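PDB 7BR2: lipolytic enzyme, G-D-S-L family from Bacteroides thetaiotaomicron, which metabolizes the drug diltiazem and belongs to the SGNH (GDSL) superfamily of serine esterases. Local coordinates for residues A[41-45]-A[352-356]; A[139-144]-A[188-192]; A[362-366]-A[423-427]. All blocks are in the same frame, centred on the assembly; numbering follows the deposited sequence.

Contact 1: A[41-45]-A[352-356]; sequences LYYMT and IMHLN
Helix-helix packing joins the SGNH hydrolase fold to a long helix far along the chain: 41-45 lies on helix 35-46, which forms part of the crossover between the adjacent parallel strands 21-26 and 53-58; its partner, 352-356, lies on helix 344-377. Both segments are α-helical. Their axes approach to 10.6 Å, with 139° between the N-to-C directions (signed crossing angle 139°), so the helices run obliquely antiparallel. Register is set by the CA atoms of L41 and M353 at 6.8 Å and those of T45 and I352 at 7.9 Å. L41 loses the most surface. Its CB points sideways, but the t,p rotamer (chi1 -178°, chi2 58°) brings the branch to the partner helix: L41 CD1 lies 3.9 Å from M353 CA and 4.1 Å from I352 CG2, and L41 CD2 lies 4.0 Å from M353 CG. I352 (m, chi2 151°) points its CB at helix 35-46; I352 CG2 also meets M44 CB at 4.3 Å and T45 CG2 at 4.2 Å, filling the space between successive turns. N356, chi1 t, adds a polar group to this apolar seam. N356 ND2 is 4.0 Å from L41 CB and donates to S37 O, one turn before L41 on the same helix, while OD1 accepts from R359, so the buried amide is satisfied at both ends. I434 of helix 417-437 touches both M44 and I352. M44, extended as m,t,t, reaches along the seam until its CE methyl stands 3.2 Å from N356 OD1.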
loop_
_atom_site.group_PDB
_atom_site.type_symbol
_atom_site.label_atom_id
_atom_site.label_comp_id
_atom_site.label_asym_id
_atom_site.label_seq_id
_atom_site.Cartn_x
_atom_site.Cartn_y
_atom_site.Cartn_z
ATOM N N LEU A 41 3.270 2.906 -5.328
ATOM C CA LEU A 41 4.627 3.439 -5.232
ATOM C C LEU A 41 5.667 2.384 -5.608
ATOM O O LEU A 41 6.665 2.677 -6.286
ATOM C CB LEU A 41 4.873 3.951 -3.809
ATOM C CG LEU A 41 6.233 4.586 -3.514
ATOM C CD1 LEU A 41 6.460 5.751 -4.448
ATOM C CD2 LEU A 41 6.296 5.055 -2.045
ATOM N N TYR A 42 5.456 1.148 -5.162
ATOM C CA TYR A 42 6.343 0.075 -5.587
ATOM C C TYR A 42 6.351 -0.056 -7.106
ATOM O O TYR A 42 7.415 -0.112 -7.733
ATOM C CB TYR A 42 5.934 -1.249 -4.951
ATOM C CG TYR A 42 6.852 -2.383 -5.335
ATOM C CD1 TYR A 42 8.005 -2.639 -4.608
ATOM C CD2 TYR A 42 6.562 -3.202 -6.425
ATOM C CE1 TYR A 42 8.849 -3.682 -4.955
ATOM C CE2 TYR A 42 7.398 -4.247 -6.774
ATOM C CZ TYR A 42 8.539 -4.481 -6.036
ATOM O OH TYR A 42 9.378 -5.511 -6.370
ATOM N N TYR A 43 5.168 -0.118 -7.722
ATOM C CA TYR A 43 5.157 -0.288 -9.178
ATOM C C TYR A 43 5.742 0.927 -9.897
ATOM O O TYR A 43 6.359 0.777 -10.954
ATOM C CB TYR A 43 3.735 -0.534 -9.685
ATOM C CG TYR A 43 3.270 -1.955 -9.536
ATOM C CD1 TYR A 43 2.790 -2.433 -8.325
ATOM C CD2 TYR A 43 3.331 -2.835 -10.609
ATOM C CE1 TYR A 43 2.370 -3.748 -8.195
ATOM C CE2 TYR A 43 2.925 -4.142 -10.491
ATOM C CZ TYR A 43 2.443 -4.599 -9.284
ATOM O OH TYR A 43 2.023 -5.910 -9.181
ATOM N N MET A 44 5.639 2.122 -9.301
ATOM C CA MET A 44 6.137 3.321 -9.962
ATOM C C MET A 44 7.655 3.362 -9.943
ATOM O O MET A 44 8.271 3.892 -10.874
ATOM C CB MET A 44 5.618 4.596 -9.280
ATOM C CG MET A 44 4.100 4.833 -9.253
ATOM S SD MET A 44 3.671 6.044 -7.975
ATOM C CE MET A 44 2.011 6.535 -8.494
ATOM N N THR A 45 8.275 2.832 -8.890
ATOM C CA THR A 45 9.727 2.916 -8.803
ATOM C C THR A 45 10.438 1.671 -9.320
ATOM O O THR A 45 11.538 1.784 -9.864
ATOM C CB THR A 45 10.145 3.218 -7.369
ATOM O OG1 THR A 45 9.547 2.248 -6.499
ATOM C CG2 THR A 45 9.655 4.589 -6.991
ATOM N N ILE A 352 9.356 11.141 -6.265
ATOM C CA ILE A 352 8.188 10.370 -6.696
ATOM C C ILE A 352 7.256 10.074 -5.521
ATOM O O ILE A 352 6.027 10.133 -5.652
ATOM C CB ILE A 352 8.641 9.083 -7.396
ATOM C CG1 ILE A 352 9.265 9.449 -8.742
ATOM C CG2 ILE A 352 7.462 8.133 -7.592
ATOM C CD1 ILE A 352 10.301 8.482 -9.187
ATOM N N MET A 353 7.828 9.741 -4.361
ATOM C CA MET A 353 7.029 9.407 -3.184
ATOM C C MET A 353 6.164 10.585 -2.754
ATOM O O MET A 353 4.990 10.412 -2.400
ATOM C CB MET A 353 7.952 8.976 -2.036
ATOM C CG MET A 353 7.271 8.732 -0.698
ATOM S SD MET A 353 8.446 8.657 0.695
ATOM C CE MET A 353 8.733 10.388 1.070
ATOM N N HIS A 354 6.742 11.788 -2.755
ATOM C CA HIS A 354 5.994 12.979 -2.365
ATOM C C HIS A 354 4.890 13.292 -3.370
ATOM O O HIS A 354 3.758 13.625 -2.980
ATOM C CB HIS A 354 6.940 14.171 -2.228
ATOM C CG HIS A 354 7.875 14.079 -1.064
ATOM N ND1 HIS A 354 7.449 13.758 0.209
ATOM C CD2 HIS A 354 9.210 14.298 -0.974
ATOM C CE1 HIS A 354 8.486 13.775 1.032
ATOM N NE2 HIS A 354 9.565 14.093 0.338
ATOM N N LEU A 355 5.210 13.210 -4.672
ATOM C CA LEU A 355 4.177 13.377 -5.695
ATOM C C LEU A 355 3.022 12.408 -5.471
ATOM O O LEU A 355 1.836 12.791 -5.558
ATOM C CB LEU A 355 4.789 13.175 -7.085
ATOM C CG LEU A 355 5.751 14.287 -7.525
ATOM C CD1 LEU A 355 6.575 13.866 -8.730
ATOM C CD2 LEU A 355 4.992 15.576 -7.826
ATOM N N ASN A 356 3.353 11.148 -5.155
ATOM C CA ASN A 356 2.335 10.121 -4.966
ATOM C C ASN A 356 1.475 10.410 -3.745
ATOM O O ASN A 356 0.272 10.131 -3.750
ATOM C CB ASN A 356 3.002 8.756 -4.839
ATOM C CG ASN A 356 2.001 7.633 -4.702
ATOM O OD1 ASN A 356 1.095 7.493 -5.530
ATOM N ND2 ASN A 356 2.139 6.834 -3.640
#

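Contact 2: A[139-144]-A[188-192]; sequences PYDETA and NQELQ
Polar side chains dock a loop onto a helix within the SGNH hydrolase fold: 139-144 follows strand 131-136 in non-regular conformation, and 188-192 is a turn of helix 181-194. The closest CA pairs are A144 with Q192 at 6.6 Å and T143 with Q189 at 7.6 Å. D141 (chi1 t) shapes the loop. D141 OD1 accepts from T143 N at 3.2 Å, an Asx turn, and from A144 N at 3.3 Å, curling the chain so that the D141 and T143 side chains both start toward the helix. Q192, with chi1 off-well at -96° and chi2 t, inserts its amide between them. T143 OG1 (chi1 p) donates to Q192 OE1 in a very short bond of 2.5 Å. Q192 NE2 gives weak bonds to both carboxylate oxygens, 2.9 Å to D141 OD2 and 3.5 Å to D141 OD1, and also donates to F198 O; A144 CB sits 3.1 Å from Q192 NE2. D141 OD2 has its stronger partner in T199 OG1. N188 ND2 lies 3.4 Å from D141 OD2 at too poor an angle for a bond, while N188 OD1 accepts from L200 N. P139 CG is 4.4 Å from N188 ND2, and the ring also touches N181, M184 and V185 earlier on the same helix. The backbone of D141 pairs with R205, which lies between the Asp and His of the probable catalytic triad. The carboxylate thus works as a shared acceptor for loop backbone, helix amide and T199, and the Q192 amide, using both its donor and its acceptor end, ties loop, helix and the 198-200 region together.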
loop_
_atom_site.group_PDB
_atom_site.type_symbol
_atom_site.label_atom_id
_atom_site.label_comp_id
_atom_site.label_asym_id
_atom_site.label_seq_id
_atom_site.Cartn_x
_atom_site.Cartn_y
_atom_site.Cartn_z
ATOM N N PRO A 139 -6.304 -7.606 10.552
ATOM C CA PRO A 139 -7.050 -8.139 11.695
ATOM C C PRO A 139 -7.418 -7.092 12.739
ATOM O O PRO A 139 -6.862 -5.994 12.791
ATOM C CB PRO A 139 -6.061 -9.152 12.286
ATOM C CG PRO A 139 -4.717 -8.482 12.068
ATOM C CD PRO A 139 -4.842 -7.712 10.760
ATOM N N TYR A 140 -8.385 -7.462 13.578
ATOM C CA TYR A 140 -8.610 -6.766 14.839
ATOM C C TYR A 140 -7.635 -7.321 15.874
ATOM O O TYR A 140 -7.659 -8.522 16.176
ATOM C CB TYR A 140 -10.052 -6.936 15.308
ATOM C CG TYR A 140 -10.340 -6.263 16.631
ATOM C CD1 TYR A 140 -10.572 -4.896 16.706
ATOM C CD2 TYR A 140 -10.358 -6.993 17.813
ATOM C CE1 TYR A 140 -10.826 -4.275 17.920
ATOM C CE2 TYR A 140 -10.614 -6.375 19.039
ATOM C CZ TYR A 140 -10.845 -5.021 19.085
ATOM O OH TYR A 140 -11.100 -4.410 20.298
ATOM N N ASP A 141 -6.760 -6.467 16.402
ATOM C CA ASP A 141 -5.688 -6.933 17.283
ATOM C C ASP A 141 -6.226 -7.115 18.699
ATOM O O ASP A 141 -6.337 -6.155 19.462
ATOM C CB ASP A 141 -4.530 -5.950 17.284
ATOM C CG ASP A 141 -3.315 -6.499 17.992
ATOM O OD1 ASP A 141 -3.411 -7.594 18.600
ATOM O OD2 ASP A 141 -2.275 -5.814 17.972
ATOM N N GLU A 142 -6.487 -8.365 19.076
ATOM C CA GLU A 142 -7.044 -8.698 20.382
ATOM C C GLU A 142 -6.000 -8.831 21.484
ATOM O O GLU A 142 -6.354 -8.750 22.664
ATOM C CB GLU A 142 -7.798 -10.028 20.272
ATOM C CG GLU A 142 -9.003 -10.015 19.360
ATOM C CD GLU A 142 -9.604 -11.405 19.170
ATOM O OE1 GLU A 142 -9.044 -12.385 19.712
ATOM O OE2 GLU A 142 -10.696 -11.506 18.577
ATOM N N THR A 143 -4.720 -8.978 21.131
ATOM C CA THR A 143 -3.686 -9.332 22.093
ATOM C C THR A 143 -2.819 -8.155 22.533
ATOM O O THR A 143 -2.176 -8.239 23.584
ATOM C CB THR A 143 -2.813 -10.459 21.516
ATOM O OG1 THR A 143 -2.118 -10.006 20.344
ATOM C CG2 THR A 143 -3.683 -11.639 21.125
ATOM N N ALA A 144 -2.792 -7.064 21.773
ATOM C CA ALA A 144 -1.973 -5.912 22.126
ATOM C C ALA A 144 -2.456 -5.290 23.431
ATOM O O ALA A 144 -3.648 -5.330 23.749
ATOM C CB ALA A 144 -2.015 -4.895 20.996
ATOM N N ASN A 188 2.045 -9.345 14.879
ATOM C CA ASN A 188 1.592 -8.760 16.135
ATOM C C ASN A 188 2.100 -9.572 17.320
ATOM O O ASN A 188 2.609 -9.008 18.291
ATOM C CB ASN A 188 0.066 -8.644 16.148
ATOM C CG ASN A 188 -0.433 -7.395 15.424
ATOM O OD1 ASN A 188 0.320 -6.451 15.189
ATOM N ND2 ASN A 188 -1.710 -7.391 15.066
ATOM N N GLN A 189 1.975 -10.903 17.252
ATOM C CA GLN A 189 2.470 -11.756 18.334
ATOM C C GLN A 189 3.962 -11.534 18.533
ATOM O O GLN A 189 4.448 -11.297 19.658
ATOM C CB GLN A 189 2.244 -13.235 17.992
ATOM C CG GLN A 189 0.844 -13.696 17.583
ATOM C CD GLN A 189 -0.221 -13.588 18.670
ATOM O OE1 GLN A 189 -0.354 -12.565 19.353
ATOM N NE2 GLN A 189 -1.002 -14.660 18.824
ATOM N N GLU A 190 4.691 -11.557 17.419
ATOM C CA GLU A 190 6.142 -11.541 17.458
ATOM C C GLU A 190 6.676 -10.231 18.032
ATOM O O GLU A 190 7.614 -10.238 18.836
ATOM C CB GLU A 190 6.652 -11.828 16.046
ATOM C CG GLU A 190 8.140 -12.026 15.894
ATOM C CD GLU A 190 8.522 -12.193 14.431
ATOM O OE1 GLU A 190 7.591 -12.193 13.587
ATOM O OE2 GLU A 190 9.733 -12.328 14.132
ATOM N N LEU A 191 6.092 -9.097 17.647
ATOM C CA LEU A 191 6.566 -7.836 18.199
ATOM C C LEU A 191 5.930 -7.497 19.538
ATOM O O LEU A 191 6.468 -6.653 20.270
ATOM C CB LEU A 191 6.339 -6.684 17.218
ATOM C CG LEU A 191 7.199 -6.787 15.950
ATOM C CD1 LEU A 191 6.925 -5.628 15.003
ATOM C CD2 LEU A 191 8.712 -6.926 16.259
ATOM N N GLN A 192 4.799 -8.120 19.878
ATOM C CA GLN A 192 4.251 -7.911 21.205
ATOM C C GLN A 192 5.100 -8.613 22.247
ATOM O O GLN A 192 5.093 -8.211 23.416
ATOM C CB GLN A 192 2.803 -8.392 21.241
ATOM C CG GLN A 192 1.815 -7.281 21.015
ATOM C CD GLN A 192 0.501 -7.783 20.455
ATOM O OE1 GLN A 192 0.100 -8.924 20.686
ATOM N NE2 GLN A 192 -0.154 -6.944 19.669
#

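Contact 3: A[362-366]-A[423-427]; sequences LERTF and REQEM
An antiparallel helix pair, helix 344-377 against helix 417-437, is joined here by a partly exposed seam of apolar side chains with a hydrated polar border. Segments 362-366 and 423-427 are helical; their axes pass at 10.2 Å, with 146° between N-to-C directions (signed crossing angle -146°), and the nearest CA atoms are those of L362 and M427 at 6.7 Å. L362 (m,t) lies across the partner: CB is 3.6 Å from M427 CG, CD1 3.9 Å from E426 CB, and CD2 rests over one face of the R423 guanidinium, 3.5 Å from CZ. One turn on, F366 (chi1 m) places CE1 3.6 Å from R423 CB and 4.0 Å from M427 CE, and its ring edge meets the backbone, CZ to E424 N at 3.6 Å. M427 (m,t,m) makes an oblique Met-aromatic contact, SD 5.2 Å from the F366 ring centroid, and that sulfur also lies 3.6 Å from E363 N. M414 of helix 408-414 adjoins T365 and F366. At the border R423 NH1 forms a 3.0 Å salt bridge with E426 OE1 on its own helix, while R423 NE donates to water 1 at 2.7 Å. Water 1 in turn donates to T365 OG1 at 2.6 Å, and T365 OG1 donates to L362 O at 2.7 Å. Direct contact between these two segments is therefore van der Waals in character, and a bridging water supplies a polar link between T365 and R423.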
loop_
_atom_site.group_PDB
_atom_site.type_symbol
_atom_site.label_atom_id
_atom_site.label_comp_id
_atom_site.label_asym_id
_atom_site.label_seq_id
_atom_site.Cartn_x
_atom_site.Cartn_y
_atom_site.Cartn_z
ATOM N N LEU A 362 -5.510 14.058 -2.910
ATOM C CA LEU A 362 -6.566 14.430 -3.850
ATOM C C LEU A 362 -7.590 13.303 -3.989
ATOM O O LEU A 362 -8.820 13.519 -3.890
ATOM C CB LEU A 362 -5.943 14.766 -5.201
ATOM C CG LEU A 362 -5.300 16.146 -5.293
ATOM C CD1 LEU A 362 -4.421 16.288 -6.563
ATOM C CD2 LEU A 362 -6.355 17.230 -5.229
ATOM N N GLU A 363 -7.095 12.072 -4.152
ATOM C CA GLU A 363 -8.014 10.941 -4.277
ATOM C C GLU A 363 -8.893 10.809 -3.036
ATOM O O GLU A 363 -10.086 10.488 -3.145
ATOM C CB GLU A 363 -7.243 9.647 -4.538
ATOM C CG GLU A 363 -8.146 8.488 -4.937
ATOM C CD GLU A 363 -7.393 7.175 -5.168
ATOM O OE1 GLU A 363 -6.253 7.029 -4.662
ATOM O OE2 GLU A 363 -7.958 6.295 -5.865
ATOM N N ARG A 364 -8.339 11.094 -1.853
ATOM C CA ARG A 364 -9.163 11.032 -0.645
ATOM C C ARG A 364 -10.319 12.017 -0.711
ATOM O O ARG A 364 -11.420 11.728 -0.218
ATOM C CB ARG A 364 -8.333 11.300 0.610
ATOM C CG ARG A 364 -7.522 10.084 1.105
ATOM C CD ARG A 364 -7.946 9.641 2.507
ATOM N NE ARG A 364 -9.351 9.260 2.583
ATOM C CZ ARG A 364 -10.313 10.043 3.065
ATOM N NH1 ARG A 364 -11.562 9.614 3.094
ATOM N NH2 ARG A 364 -10.020 11.255 3.508
ATOM N N THR A 365 -10.097 13.196 -1.302
ATOM C CA THR A 365 -11.245 14.108 -1.418
ATOM C C THR A 365 -12.329 13.485 -2.288
ATOM O O THR A 365 -13.533 13.599 -1.988
ATOM C CB THR A 365 -10.843 15.487 -1.959
ATOM O OG1 THR A 365 -10.594 15.429 -3.373
ATOM C CG2 THR A 365 -9.622 16.015 -1.233
ATOM N N PHE A 366 -11.917 12.752 -3.331
ATOM C CA PHE A 366 -12.931 12.025 -4.105
ATOM C C PHE A 366 -13.633 10.954 -3.271
ATOM O O PHE A 366 -14.831 10.688 -3.473
ATOM C CB PHE A 366 -12.309 11.404 -5.362
ATOM C CG PHE A 366 -12.138 12.377 -6.503
ATOM C CD1 PHE A 366 -11.034 13.209 -6.567
ATOM C CD2 PHE A 366 -13.078 12.430 -7.533
ATOM C CE1 PHE A 366 -10.869 14.110 -7.626
ATOM C CE2 PHE A 366 -12.921 13.325 -8.596
ATOM C CZ PHE A 366 -11.807 14.172 -8.633
ATOM N N ARG A 423 -10.077 18.373 -10.725
ATOM C CA ARG A 423 -9.303 17.728 -9.666
ATOM C C ARG A 423 -8.756 16.390 -10.133
ATOM O O ARG A 423 -7.635 16.010 -9.765
ATOM C CB ARG A 423 -10.174 17.551 -8.425
ATOM C CG ARG A 423 -10.734 18.857 -7.872
ATOM C CD ARG A 423 -9.638 19.739 -7.259
ATOM N NE ARG A 423 -9.522 19.465 -5.825
ATOM C CZ ARG A 423 -8.552 19.904 -5.029
ATOM N NH1 ARG A 423 -7.559 20.647 -5.495
ATOM N NH2 ARG A 423 -8.597 19.601 -3.742
ATOM N N GLU A 424 -9.525 15.680 -10.973
ATOM C CA GLU A 424 -9.002 14.503 -11.653
ATOM C C GLU A 424 -7.837 14.873 -12.555
ATOM O O GLU A 424 -6.842 14.141 -12.645
ATOM C CB GLU A 424 -10.104 13.858 -12.491
ATOM C CG GLU A 424 -10.701 12.588 -11.918
ATOM C CD GLU A 424 -11.963 12.203 -12.653
ATOM O OE1 GLU A 424 -12.965 11.857 -11.986
ATOM O OE2 GLU A 424 -11.959 12.289 -13.899
ATOM N N GLN A 425 -7.956 16.002 -13.246
ATOM C CA GLN A 425 -6.863 16.468 -14.083
ATOM C C GLN A 425 -5.626 16.740 -13.246
ATOM O O GLN A 425 -4.498 16.525 -13.695
ATOM C CB GLN A 425 -7.302 17.717 -14.829
ATOM C CG GLN A 425 -6.453 18.067 -16.008
ATOM C CD GLN A 425 -7.081 19.177 -16.834
ATOM O OE1 GLN A 425 -8.242 19.554 -16.603
ATOM N NE2 GLN A 425 -6.325 19.704 -17.796
ATOM N N GLU A 426 -5.827 17.235 -12.028
ATOM C CA GLU A 426 -4.714 17.451 -11.108
ATOM C C GLU A 426 -4.038 16.130 -10.722
ATOM O O GLU A 426 -2.800 16.010 -10.705
ATOM C CB GLU A 426 -5.226 18.173 -9.863
ATOM C CG GLU A 426 -5.344 19.666 -10.016
ATOM C CD GLU A 426 -5.692 20.329 -8.693
ATOM O OE1 GLU A 426 -6.871 20.669 -8.431
ATOM O OE2 GLU A 426 -4.750 20.523 -7.902
ATOM N N MET A 427 -4.843 15.133 -10.374
ATOM C CA MET A 427 -4.268 13.822 -10.096
ATOM C C MET A 427 -3.463 13.333 -11.297
ATOM O O MET A 427 -2.369 12.775 -11.138
ATOM C CB MET A 427 -5.365 12.832 -9.718
ATOM C CG MET A 427 -5.950 13.113 -8.350
ATOM S SD MET A 427 -6.961 11.746 -7.735
ATOM C CE MET A 427 -8.197 11.548 -9.005
HETATM O O HOH W 1 -11.100 17.814 -4.304
#

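How the contacts relate
From the N terminus, helix 35-46 supplies the first half of contact 1, whose partner 352-356 arrives only 307 residues later. Contact 2 opens and closes within that span, a short closure between two neighbouring parts of the SGNH fold, the segment after strand 131-136 and helix 181-194. Contact 3 follows in series: helix 344-377 continues to 362-366, and a further, largely helical excursion returns as 423-427. Contacts 1 and 3 thus share helix 344-377, their centres about 16 Å apart, and bind it to helix 35-46 and helix 417-437. Contact 2 lies about 35 Å from contact 3, centre to centre, across the chain's middle.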